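Side-chain contacts in putative phosphatase (Bacteroides thetaiotaomicron, PDB 3KYA), which is of unproven function, may be a phosphatase, and binds zinc ions in the crystal: residues L149-L154 with Y451-E456; I156-D159 with I164-I167; F193-K196 with D202-E205. All coordinates share one frame; numbering follows the deposited sequence.

Interaction 1: residues L149-L154 with Y451-E456; sequences LNKDHL and YDDVKE. With ZN (zinc ion), chain X; EDO (1,2-ethanediol), chain H; EDO (1,2-ethanediol), chain L; EDO (1,2-ethanediol), chain G.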
ATOM      1  N   LEU A 149      19.398  28.599   7.174  1.00 12.65           N
ATOM      2  CA  LEU A 149      20.696  28.617   7.813  1.00 12.67           C
ATOM      3  C   LEU A 149      20.637  28.180   9.280  1.00 12.82           C
ATOM      4  O   LEU A 149      21.672  28.037   9.904  1.00 12.80           O
ATOM      5  CB  LEU A 149      21.317  30.015   7.733  1.00 12.25           C
ATOM      6  CG  LEU A 149      21.393  30.661   6.358  1.00 13.53           C
ATOM      7  CD1 LEU A 149      22.131  32.011   6.473  1.00 14.33           C
ATOM      8  CD2 LEU A 149      22.076  29.746   5.342  1.00 13.87           C
ATOM      9  N   ASN A 150      19.446  27.981   9.832  1.00 13.45           N
ATOM     10  CA  ASN A 150      19.309  27.571  11.231  1.00 14.13           C
ATOM     11  C   ASN A 150      17.948  26.952  11.481  1.00 14.41           C
ATOM     12  O   ASN A 150      16.956  27.659  11.685  1.00 14.53           O
ATOM     13  CB  ASN A 150      19.549  28.774  12.160  1.00 14.09           C
ATOM     14  CG  ASN A 150      19.434  28.417  13.638  1.00 15.07           C
ATOM     15  OD1 ASN A 150      19.207  27.267  13.995  1.00 14.63           O
ATOM     16  ND2 ASN A 150      19.592  29.410  14.498  1.00 15.20           N
ATOM     17  N   LYS A 151      17.890  25.623  11.457  1.00 15.18           N
ATOM     18  CA  LYS A 151      16.617  24.917  11.624  1.00 15.49           C
ATOM     19  C   LYS A 151      16.052  24.949  13.062  1.00 14.91           C
ATOM     20  O   LYS A 151      14.987  24.403  13.308  1.00 14.71           O
ATOM     21  CB  LYS A 151      16.663  23.488  11.026  1.00 16.84           C
ATOM     22  CG  LYS A 151      16.607  23.521   9.490  1.00 19.06           C
ATOM     23  CD  LYS A 151      16.313  22.162   8.865  1.00 22.95           C
ATOM     24  CE  LYS A 151      17.421  21.202   9.074  1.00 24.94           C
ATOM     25  NZ  LYS A 151      17.154  19.913   8.372  1.00 23.72           N
ATOM     26  N   ASP A 152      16.761  25.592  13.994  1.00 13.79           N
ATOM     27  CA  ASP A 152      16.218  25.869  15.318  1.00 13.63           C
ATOM     28  C   ASP A 152      15.192  27.019  15.203  1.00 13.01           C
ATOM     29  O   ASP A 152      14.374  27.219  16.114  1.00 13.08           O
ATOM     30  CB  ASP A 152      17.303  26.298  16.315  1.00 13.98           C
ATOM     31  CG  ASP A 152      18.289  25.191  16.652  1.00 14.73           C
ATOM     32  OD1 ASP A 152      17.955  24.007  16.486  1.00 18.77           O
ATOM     33  OD2 ASP A 152      19.395  25.520  17.152  1.00 17.89           O
ATOM     34  N   HIS A 153      15.252  27.788  14.112  1.00 11.75           N
ATOM     35  CA  HIS A 153      14.345  28.912  13.918  1.00 11.48           C
ATOM     36  C   HIS A 153      13.240  28.575  12.939  1.00 11.61           C
ATOM     37  O   HIS A 153      13.486  28.469  11.733  1.00 11.46           O
ATOM     38  CB  HIS A 153      15.088  30.170  13.468  1.00 10.98           C
ATOM     39  CG  HIS A 153      15.933  30.786  14.541  1.00 11.79           C
ATOM     40  ND1 HIS A 153      16.821  31.814  14.293  1.00 12.14           N
ATOM     41  CD2 HIS A 153      16.061  30.489  15.858  1.00 13.38           C
ATOM     42  CE1 HIS A 153      17.422  32.151  15.419  1.00 12.90           C
ATOM     43  NE2 HIS A 153      16.984  31.356  16.380  1.00 10.49           N
ATOM     44  N   LEU A 154      12.038  28.379  13.487  1.00 11.50           N
ATOM     45  CA  LEU A 154      10.844  28.047  12.720  1.00 11.63           C
ATOM     46  C   LEU A 154       9.909  29.257  12.704  1.00 11.94           C
ATOM     47  O   LEU A 154       9.385  29.676  13.757  1.00 12.58           O
ATOM     48  CB  LEU A 154      10.141  26.835  13.336  1.00 10.96           C
ATOM     49  CG  LEU A 154       8.867  26.372  12.638  1.00 11.44           C
ATOM     50  CD1 LEU A 154       9.144  26.011  11.156  1.00  9.91           C
ATOM     51  CD2 LEU A 154       8.259  25.188  13.393  1.00 13.34           C
ATOM     52  N   TYR A 451       8.910  19.779   7.366  1.00 13.71           N
ATOM     53  CA  TYR A 451       9.635  18.562   7.717  1.00 13.53           C
ATOM     54  C   TYR A 451      11.111  18.871   7.840  1.00 14.34           C
ATOM     55  O   TYR A 451      11.694  19.482   6.941  1.00 14.20           O
ATOM     56  CB  TYR A 451       9.426  17.481   6.647  1.00 13.54           C
ATOM     57  CG  TYR A 451      10.065  16.142   6.948  1.00 14.38           C
ATOM     58  CD1 TYR A 451       9.504  15.272   7.886  1.00 14.75           C
ATOM     59  CD2 TYR A 451      11.180  15.702   6.244  1.00 13.78           C
ATOM     60  CE1 TYR A 451      10.079  14.022   8.159  1.00 15.19           C
ATOM     61  CE2 TYR A 451      11.745  14.444   6.489  1.00 15.19           C
ATOM     62  CZ  TYR A 451      11.186  13.610   7.445  1.00 15.35           C
ATOM     63  OH  TYR A 451      11.735  12.361   7.699  1.00 15.93           O
ATOM     64  N   ASP A 452      11.694  18.501   8.979  1.00 14.72           N
ATOM     65  CA  ASP A 452      13.126  18.614   9.203  1.00 15.64           C
ATOM     66  C   ASP A 452      13.693  17.294   8.682  1.00 16.01           C
ATOM     67  O   ASP A 452      13.458  16.228   9.290  1.00 15.48           O
ATOM     68  CB  ASP A 452      13.416  18.833  10.685  1.00 15.55           C
ATOM     69  CG  ASP A 452      14.893  19.000  10.980  1.00 16.86           C
ATOM     70  OD1 ASP A 452      15.739  18.372  10.297  1.00 16.54           O
ATOM     71  OD2 ASP A 452      15.211  19.742  11.939  1.00 17.92           O
ATOM     72  N   ASP A 453      14.433  17.369   7.567  1.00 16.02           N
ATOM     73  CA  ASP A 453      14.977  16.181   6.895  0.50 16.16           C
ATOM     74  C   ASP A 453      16.225  15.568   7.545  1.00 16.34           C
ATOM     75  O   ASP A 453      16.765  14.562   7.048  1.00 17.45           O
ATOM     76  CB  ASP A 453      15.202  16.482   5.393  0.50 16.36           C
ATOM     77  CG  ASP A 453      16.018  17.755   5.141  0.50 16.17           C
ATOM     78  OD1 ASP A 453      16.748  18.210   6.046  0.50 14.64           O
ATOM     79  OD2 ASP A 453      15.925  18.290   4.012  0.50 16.11           O
ATOM     80  N   VAL A 454      16.687  16.156   8.646  1.00 15.32           N
ATOM     81  CA  VAL A 454      17.851  15.650   9.377  1.00 15.18           C
ATOM     82  C   VAL A 454      17.347  14.999  10.670  1.00 15.84           C
ATOM     83  O   VAL A 454      17.692  13.854  10.956  1.00 16.14           O
ATOM     84  CB  VAL A 454      18.912  16.747   9.609  1.00 15.23           C
ATOM     85  CG1 VAL A 454      19.943  16.329  10.656  1.00 12.76           C
ATOM     86  CG2 VAL A 454      19.586  17.109   8.256  1.00 13.60           C
ATOM     87  N   LYS A 455      16.507  15.708  11.426  1.00 16.31           N
ATOM     88  CA  LYS A 455      15.876  15.142  12.632  1.00 16.94           C
ATOM     89  C   LYS A 455      14.730  14.177  12.295  1.00 16.63           C
ATOM     90  O   LYS A 455      14.280  13.418  13.163  1.00 16.42           O
ATOM     91  CB  LYS A 455      15.391  16.260  13.564  1.00 17.59           C
ATOM     92  CG  LYS A 455      16.535  16.975  14.259  1.00 20.30           C
ATOM     93  CD  LYS A 455      16.075  18.139  15.132  1.00 23.98           C
ATOM     94  CE  LYS A 455      17.194  18.573  16.068  1.00 25.94           C
ATOM     95  NZ  LYS A 455      18.448  18.960  15.328  1.00 27.52           N
ATOM     96  N   GLU A 456      14.297  14.181  11.036  1.00 15.49           N
ATOM     97  CA  GLU A 456      13.214  13.321  10.551  1.00 16.38           C
ATOM     98  C   GLU A 456      11.934  13.512  11.363  1.00 16.06           C
ATOM     99  O   GLU A 456      11.399  12.572  11.962  1.00 16.21           O
ATOM    100  CB  GLU A 456      13.662  11.860  10.517  1.00 16.51           C
ATOM    101  CG  GLU A 456      14.714  11.639   9.438  1.00 18.16           C
ATOM    102  CD  GLU A 456      15.235  10.211   9.378  1.00 20.99           C
ATOM    103  OE1 GLU A 456      15.166   9.492  10.399  1.00 21.80           O
ATOM    104  OE2 GLU A 456      15.733   9.824   8.305  1.00 21.93           O
TER
HETATM  105 ZN    ZN X 519      17.542  31.545  18.417  1.00 24.77          ZN
HETATM  106  C1  EDO H   7      21.843  24.569   8.412  1.00 40.04           C
HETATM  107  O1  EDO H   7      22.961  23.856   8.957  1.00 38.56           O
HETATM  108  C2  EDO H   7      20.537  24.188   9.113  1.00 40.03           C
HETATM  109  O2  EDO H   7      20.608  24.426  10.533  1.00 38.76           O
HETATM  110  C1  EDO L  11      21.323  32.973  11.225  1.00 55.01           C
HETATM  111  O1  EDO L  11      22.660  33.224  11.663  1.00 56.36           O
HETATM  112  C2  EDO L  11      20.784  31.758  11.951  1.00 54.47           C
HETATM  113  O2  EDO L  11      20.273  32.128  13.238  1.00 53.40           O
HETATM  114  C1  EDO G   6      17.668   7.260   8.064  1.00 70.80           C
HETATM  115  O1  EDO G   6      16.359   7.296   7.482  1.00 70.78           O
HETATM  116  C2  EDO G   6      17.604   6.642   9.458  1.00 71.03           C
HETATM  117  O2  EDO G   6      18.066   7.586  10.435  1.00 71.30           O
HETATM  118  O   HOH W   1      14.261  21.517  13.597  1.00 24.63           O
HETATM  119  O   HOH W   2      19.593  21.604  16.991  1.00 42.43           O
HETATM  120  O   HOH W   3      19.633  31.881  17.912  1.00 15.66           O
HETATM  121  O   HOH W   4      17.151  33.385  18.551  1.00 24.77           O
HETATM  122  O   HOH W   5      18.174  32.380  20.459  1.00 17.88           O
HETATM  123  O   HOH W   6      18.057  29.804  18.873  1.00 13.01           O
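Lys151 lays the end of its side chain over the carboxylate of Asp452. Its CE passes OD1, and NZ of Lys151 reaches OD1 of Asp452 at 2.8 Å in a salt bridge. The ammonium stands above the carboxylate plane, 62° out of it. A bend at chi3 of Lys151 (-67°) turns the end of the chain towards this oxygen. NZ of Lys151 also lies 2.9 Å from OD1 of Asp453, a second salt bridge. It is less certain, because Asp453 has two conformers. The methyl CG2 of Val454 closes in beside the same nitrogen.

OD1 of Asp452 has further duties. It accepts from Val454 N, two residues on, at 2.9 Å, which makes an Asx turn; the donor lies nearly in line with the C-O bond. Lys455 N comes to it from the face of the carboxylate opposite to Lys151. Three donors thus grip one oxygen. The other oxygen, OD2 of Asp452, takes a water at 2.6 Å, and this water also donates to Lys151 O. Were Asp452 an alanine, Lys151 would probably lose its main counter-charge, and the turn amides of Val454 and Lys455 their acceptor.

On the other segment Asn150 makes its own Asx turn, its OD1 taking Asp152 N at 3.0 Å, within a type I turn that runs to His153. ND2 of Asn150 sits 3.6 Å above the centre of the His153 ring. NE2 of His153 binds zinc at 2.1 Å, with Asp168 and four waters as the other ligands.

The contact joins loops of two neighbouring blades of a beta-propeller. With three N-H donors on OD1 and a water on OD2, the Asp452 carboxylate is likely to stay ionised.

Interaction 2: residues I156-D159 with I164-I167; sequences ICYD and IQLI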
ATOM      1  N   ILE A 156       6.491  31.403  11.438  1.00 11.81           N
ATOM      2  CA  ILE A 156       5.088  31.196  11.121  1.00 11.57           C
ATOM      3  C   ILE A 156       4.463  32.528  10.709  1.00 12.00           C
ATOM      4  O   ILE A 156       4.640  33.550  11.387  1.00 11.33           O
ATOM      5  CB  ILE A 156       4.313  30.536  12.301  1.00 11.36           C
ATOM      6  CG1 ILE A 156       2.850  30.262  11.911  1.00 11.72           C
ATOM      7  CG2 ILE A 156       4.428  31.374  13.603  1.00 11.14           C
ATOM      8  CD1 ILE A 156       2.105  29.341  12.886  1.00  9.73           C
ATOM      9  N   CYS A 157       3.774  32.510   9.568  1.00 12.52           N
ATOM     10  CA  CYS A 157       3.051  33.668   9.073  1.00 12.87           C
ATOM     11  C   CYS A 157       1.574  33.319   9.064  1.00 13.39           C
ATOM     12  O   CYS A 157       1.192  32.136   8.925  1.00 13.22           O
ATOM     13  CB  CYS A 157       3.524  34.111   7.688  1.00 13.26           C
ATOM     14  SG  CYS A 157       3.280  32.945   6.340  1.00 14.77           S
ATOM     15  N   TYR A 158       0.751  34.354   9.184  1.00 13.09           N
ATOM     16  CA  TYR A 158      -0.684  34.189   9.344  1.00 13.38           C
ATOM     17  C   TYR A 158      -1.545  35.044   8.446  1.00 14.08           C
ATOM     18  O   TYR A 158      -1.275  36.220   8.246  1.00 13.93           O
ATOM     19  CB  TYR A 158      -1.087  34.622  10.754  1.00 13.45           C
ATOM     20  CG  TYR A 158      -0.424  33.901  11.900  1.00 12.17           C
ATOM     21  CD1 TYR A 158      -0.858  32.640  12.288  1.00 12.17           C
ATOM     22  CD2 TYR A 158       0.583  34.505  12.636  1.00 13.14           C
ATOM     23  CE1 TYR A 158      -0.289  31.985  13.358  1.00 11.18           C
ATOM     24  CE2 TYR A 158       1.169  33.851  13.727  1.00 12.73           C
ATOM     25  CZ  TYR A 158       0.734  32.580  14.068  1.00 12.48           C
ATOM     26  OH  TYR A 158       1.293  31.916  15.141  1.00 10.88           O
ATOM     27  N   ASP A 159      -2.629  34.452   7.972  1.00 14.10           N
ATOM     28  CA  ASP A 159      -3.629  35.167   7.232  1.00 14.30           C
ATOM     29  C   ASP A 159      -4.610  35.728   8.276  1.00 14.47           C
ATOM     30  O   ASP A 159      -5.567  35.042   8.663  1.00 14.85           O
ATOM     31  CB  ASP A 159      -4.311  34.209   6.246  1.00 14.54           C
ATOM     32  CG  ASP A 159      -5.337  34.893   5.351  1.00 15.38           C
ATOM     33  OD1 ASP A 159      -5.644  36.086   5.549  1.00 16.26           O
ATOM     34  OD2 ASP A 159      -5.861  34.215   4.437  1.00 17.86           O
ATOM     35  N   ILE A 164       4.908  38.272  11.914  1.00 13.01           N
ATOM     36  CA  ILE A 164       5.498  36.977  11.592  1.00 12.67           C
ATOM     37  C   ILE A 164       6.237  36.571  12.872  1.00 12.28           C
ATOM     38  O   ILE A 164       7.098  37.297  13.363  1.00 11.64           O
ATOM     39  CB  ILE A 164       6.447  37.035  10.382  1.00 12.73           C
ATOM     40  CG1 ILE A 164       5.652  37.289   9.102  1.00 12.80           C
ATOM     41  CG2 ILE A 164       7.275  35.727  10.257  1.00 11.85           C
ATOM     42  CD1 ILE A 164       6.525  37.564   7.885  1.00 13.18           C
ATOM     43  N   GLN A 165       5.873  35.427  13.430  1.00 11.80           N
ATOM     44  CA  GLN A 165       6.459  34.964  14.684  1.00 11.90           C
ATOM     45  C   GLN A 165       7.590  33.966  14.490  1.00 11.72           C
ATOM     46  O   GLN A 165       7.691  33.294  13.454  1.00 12.01           O
ATOM     47  CB  GLN A 165       5.367  34.354  15.569  1.00 12.00           C
ATOM     48  CG  GLN A 165       4.316  35.365  16.035  1.00 12.05           C
ATOM     49  CD  GLN A 165       3.351  34.762  17.044  1.00 13.17           C
ATOM     50  OE1 GLN A 165       2.709  33.742  16.781  1.00 12.97           O
ATOM     51  NE2 GLN A 165       3.246  35.396  18.213  1.00 13.69           N
ATOM     52  N   LEU A 166       8.455  33.917  15.503  1.00 11.86           N
ATOM     53  CA  LEU A 166       9.568  32.996  15.566  1.00 11.38           C
ATOM     54  C   LEU A 166       9.309  31.977  16.667  1.00 11.62           C
ATOM     55  O   LEU A 166       9.180  32.344  17.845  1.00 10.77           O
ATOM     56  CB  LEU A 166      10.868  33.739  15.888  1.00 11.54           C
ATOM     57  CG  LEU A 166      12.087  32.855  16.161  1.00 10.23           C
ATOM     58  CD1 LEU A 166      12.413  31.930  14.980  1.00 11.79           C
ATOM     59  CD2 LEU A 166      13.293  33.724  16.525  1.00 12.20           C
ATOM     60  N   ILE A 167       9.245  30.709  16.265  1.00 11.75           N
ATOM     61  CA  ILE A 167       9.148  29.569  17.173  1.00 12.04           C
ATOM     62  C   ILE A 167      10.611  29.104  17.300  1.00 12.00           C
ATOM     63  O   ILE A 167      11.142  28.469  16.377  1.00 11.59           O
ATOM     64  CB  ILE A 167       8.240  28.457  16.583  1.00 11.86           C
ATOM     65  CG1 ILE A 167       6.830  29.005  16.283  1.00 11.78           C
ATOM     66  CG2 ILE A 167       8.208  27.220  17.492  1.00 12.00           C
ATOM     67  CD1 ILE A 167       6.007  28.148  15.239  1.00 10.19           C
TER
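Strands 156-159 and 164-167 run antiparallel, their axes 5.0 Å apart at closest and 145° between their directions. Ile156 and Gln165 form a hydrogen-bonded pair. Ile156 N donates to Gln165 O at 3.0 Å, and Gln165 N returns a bond of the same length to Ile156 O. The CA-H of Ile164 also leans on Ile156 O.

The side chains of Ile156 and Gln165 lie side by side and point the same way from the sheet. CG2 of Ile156 touches CB of Gln165 at 3.7 Å. The same methyl meets CD1 of Ile167, so one isoleucine branch serves two neighbours.

Tyr158 is two residues along from Ile156, and its ring leans across to Gln165. Its OH donates to OE1 of Gln165 at 2.8 Å. The hydroxyl lies in the plane of the amide carbonyl, and OE1 comes up at the ring edge. Ring and amide planes are 60° apart, so the two groups do not stack. With CG of Gln165 anti to the carbonyl carbon (chi1 -65°) and the chain extended beyond it, the amide reaches as far as the hydroxyl. NE2 of Gln165 donates to Ser176 OG, which helps fix which end of the amide faces Tyr158. Trp122 meets the Tyr158 ring edge-to-face.

Away from this polar pair the packing is apolar. CB of Cys157 lies 4.1 Å from CG1 of Ile164, and both residues also touch Ile191 on strand 188-193. That strand belongs to the next sheet.

This is a beta hairpin within one antiparallel blade. The blade takes its place among six sheets that follow one another around a beta-propeller, and the face with Cys157 and Ile164 packs on the next blade.

Interaction 3: residues F193-K196 with D202-E205; sequences FNKK and DEAE. With ZN (zinc ion), chain B.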
ATOM      1  N   PHE A 193      12.734  31.791   0.930  1.00 13.08           N
ATOM      2  CA  PHE A 193      14.082  32.365   1.025  1.00 13.49           C
ATOM      3  C   PHE A 193      14.804  32.236  -0.316  1.00 13.50           C
ATOM      4  O   PHE A 193      14.632  31.233  -1.017  1.00 13.96           O
ATOM      5  CB  PHE A 193      14.904  31.667   2.121  1.00 13.45           C
ATOM      6  CG  PHE A 193      14.349  31.848   3.515  1.00 12.62           C
ATOM      7  CD1 PHE A 193      13.413  30.966   4.023  1.00 12.13           C
ATOM      8  CD2 PHE A 193      14.781  32.885   4.330  1.00 13.71           C
ATOM      9  CE1 PHE A 193      12.891  31.132   5.304  1.00 12.21           C
ATOM     10  CE2 PHE A 193      14.260  33.054   5.618  1.00 12.43           C
ATOM     11  CZ  PHE A 193      13.309  32.171   6.098  1.00 11.81           C
ATOM     12  N   ASN A 194      15.629  33.224  -0.682  1.00 13.62           N
ATOM     13  CA  ASN A 194      16.378  33.121  -1.937  1.00 13.43           C
ATOM     14  C   ASN A 194      17.486  32.072  -1.875  1.00 13.98           C
ATOM     15  O   ASN A 194      18.027  31.780  -0.798  1.00 14.06           O
ATOM     16  CB  ASN A 194      17.025  34.465  -2.329  1.00 13.57           C
ATOM     17  CG  ASN A 194      18.165  34.858  -1.397  1.00 12.60           C
ATOM     18  OD1 ASN A 194      17.942  35.167  -0.236  1.00 12.39           O
ATOM     19  ND2 ASN A 194      19.386  34.876  -1.919  1.00 12.09           N
ATOM     20  N   LYS A 195      17.807  31.485  -3.024  1.00 14.37           N
ATOM     21  CA  LYS A 195      18.985  30.632  -3.151  1.00 15.25           C
ATOM     22  C   LYS A 195      20.119  31.608  -3.472  1.00 15.30           C
ATOM     23  O   LYS A 195      19.840  32.701  -3.973  1.00 15.57           O
ATOM     24  CB  LYS A 195      18.874  29.643  -4.314  1.00 15.77           C
ATOM     25  CG  LYS A 195      17.815  28.529  -4.171  1.00 17.69           C
ATOM     26  CD  LYS A 195      18.061  27.618  -2.972  1.00 20.27           C
ATOM     27  CE  LYS A 195      19.415  26.898  -3.044  1.00 22.52           C
ATOM     28  NZ  LYS A 195      19.680  26.097  -1.822  1.00 23.18           N
ATOM     29  N   LYS A 196      21.373  31.242  -3.215  1.00 15.65           N
ATOM     30  CA  LYS A 196      22.507  32.122  -3.542  0.50 15.87           C
ATOM     31  C   LYS A 196      22.423  32.611  -4.983  1.00 16.05           C
ATOM     32  O   LYS A 196      22.088  31.842  -5.885  1.00 16.13           O
ATOM     33  CB  LYS A 196      23.859  31.416  -3.334  0.50 16.08           C
ATOM     34  CG  LYS A 196      25.066  32.225  -3.862  0.50 16.75           C
ATOM     35  CD  LYS A 196      26.421  31.731  -3.360  0.50 18.18           C
ATOM     36  CE  LYS A 196      26.901  30.456  -4.050  0.50 18.17           C
ATOM     37  NZ  LYS A 196      28.138  29.945  -3.388  0.50 18.53           N
ATOM     38  N   ASP A 202      23.765  36.306  -0.975  1.00 12.57           N
ATOM     39  CA  ASP A 202      24.139  35.052  -0.340  1.00 13.39           C
ATOM     40  C   ASP A 202      22.904  34.209  -0.066  1.00 13.02           C
ATOM     41  O   ASP A 202      21.789  34.711  -0.081  1.00 12.86           O
ATOM     42  CB  ASP A 202      24.926  35.308   0.942  1.00 13.97           C
ATOM     43  CG  ASP A 202      26.375  35.633   0.646  1.00 16.43           C
ATOM     44  OD1 ASP A 202      27.072  34.764   0.077  1.00 21.26           O
ATOM     45  OD2 ASP A 202      26.816  36.734   0.950  1.00 18.53           O
ATOM     46  N   GLU A 203      23.133  32.926   0.171  1.00 13.59           N
ATOM     47  CA  GLU A 203      22.075  31.951   0.462  1.00 14.09           C
ATOM     48  C   GLU A 203      21.202  32.426   1.611  1.00 13.77           C
ATOM     49  O   GLU A 203      21.713  32.720   2.682  1.00 13.67           O
ATOM     50  CB  GLU A 203      22.710  30.609   0.836  1.00 14.82           C
ATOM     51  CG  GLU A 203      21.715  29.456   1.066  1.00 16.77           C
ATOM     52  CD  GLU A 203      21.113  28.901  -0.211  1.00 19.96           C
ATOM     53  OE1 GLU A 203      21.699  29.090  -1.302  1.00 22.69           O
ATOM     54  OE2 GLU A 203      20.057  28.236  -0.114  1.00 22.01           O
ATOM     55  N   ALA A 204      19.895  32.502   1.378  1.00 13.51           N
ATOM     56  CA  ALA A 204      18.906  32.922   2.391  1.00 13.28           C
ATOM     57  C   ALA A 204      19.188  34.273   3.057  1.00 13.25           C
ATOM     58  O   ALA A 204      18.834  34.490   4.214  1.00 12.71           O
ATOM     59  CB  ALA A 204      18.721  31.820   3.457  1.00 13.50           C
ATOM     60  N   GLU A 205      19.799  35.190   2.310  1.00 13.28           N
ATOM     61  CA  GLU A 205      20.047  36.534   2.800  1.00 13.43           C
ATOM     62  C   GLU A 205      18.721  37.299   2.818  1.00 13.51           C
ATOM     63  O   GLU A 205      18.581  38.295   3.534  1.00 13.79           O
ATOM     64  CB  GLU A 205      21.084  37.253   1.921  1.00 13.59           C
ATOM     65  CG  GLU A 205      21.475  38.625   2.459  1.00 14.24           C
ATOM     66  CD  GLU A 205      22.638  39.306   1.717  1.00 16.22           C
ATOM     67  OE1 GLU A 205      23.113  38.799   0.667  1.00 15.04           O
ATOM     68  OE2 GLU A 205      23.069  40.383   2.208  1.00 17.04           O
TER
HETATM   69 ZN    ZN B 524      25.318  40.334   1.628  0.50 48.17          ZN
HETATM   70  O   HOH W   7      17.712  29.428   0.838  1.00 16.14           O
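Asn194 fills the tight inner part of this contact, wedged into the turn at 202-205. Its carbonyl O accepts Ala204 N at 3.0 Å. ND2 of Asn194 donates to Asp202 O at 3.0 Å, approaching from above the carbonyl plane. Glu205 N reaches Asp202 O from the opposite face. A second bond of ND2 goes to Lys195 O, and OD1 of Asn194 accepts Tyr206 N, so both ends of the amide are held. CG of Asn194 sits between the backbone N and the carbonyl carbon (chi1 69°), which folds the amide back over the turn. Beside it the methyl of Ala204 meets CB of Phe193 at 4.0 Å, and Pro148 and Leu149 also touch this methyl.

Residues 202-205 form a type II beta turn, with Ala204 at its third position in the left-handed region. The turn lies in the connection between strands 188-193 and 206-211, the first two of their propeller blade. Glu205, at the end of the turn, is buried. Its OE1 accepts Asp202 N, and OE2 of Glu205 binds a zinc ion at 2.3 Å.

The outer side is looser and charged. Glu203 and Lys195 run side by side, and NZ of Lys195 meets OE2 of Glu203 at 2.8 Å on the syn side. OE1 of Glu203 takes Lys196 N at 2.9 Å, from above the carboxylate plane. A water links OE2 of Glu203 to Asn194 O. The Lys196 side chain leads away from the turn and has two conformers.

From the N terminus the chain passes the IPT/TIG region and enters the propeller. Residues 149-154 open interaction 1. Interaction 2 follows on the same strand, 153-159, and closes at once as a tight hairpin with 164-167. Interaction 3 comes next, a short closure at 202-205 in the following blade. Interaction 1 closes last, at 451-456, so its long loop encloses both others, which stand in series. Interactions 1 and 2 touch where Leu154 meets Ile167. Leu149 of interaction 1 packs on Ala204 of interaction 3. Interaction 1 ties the blade of 153-159 to that of 446-452, and the Leu149 packing joins it to the blade of 188-193.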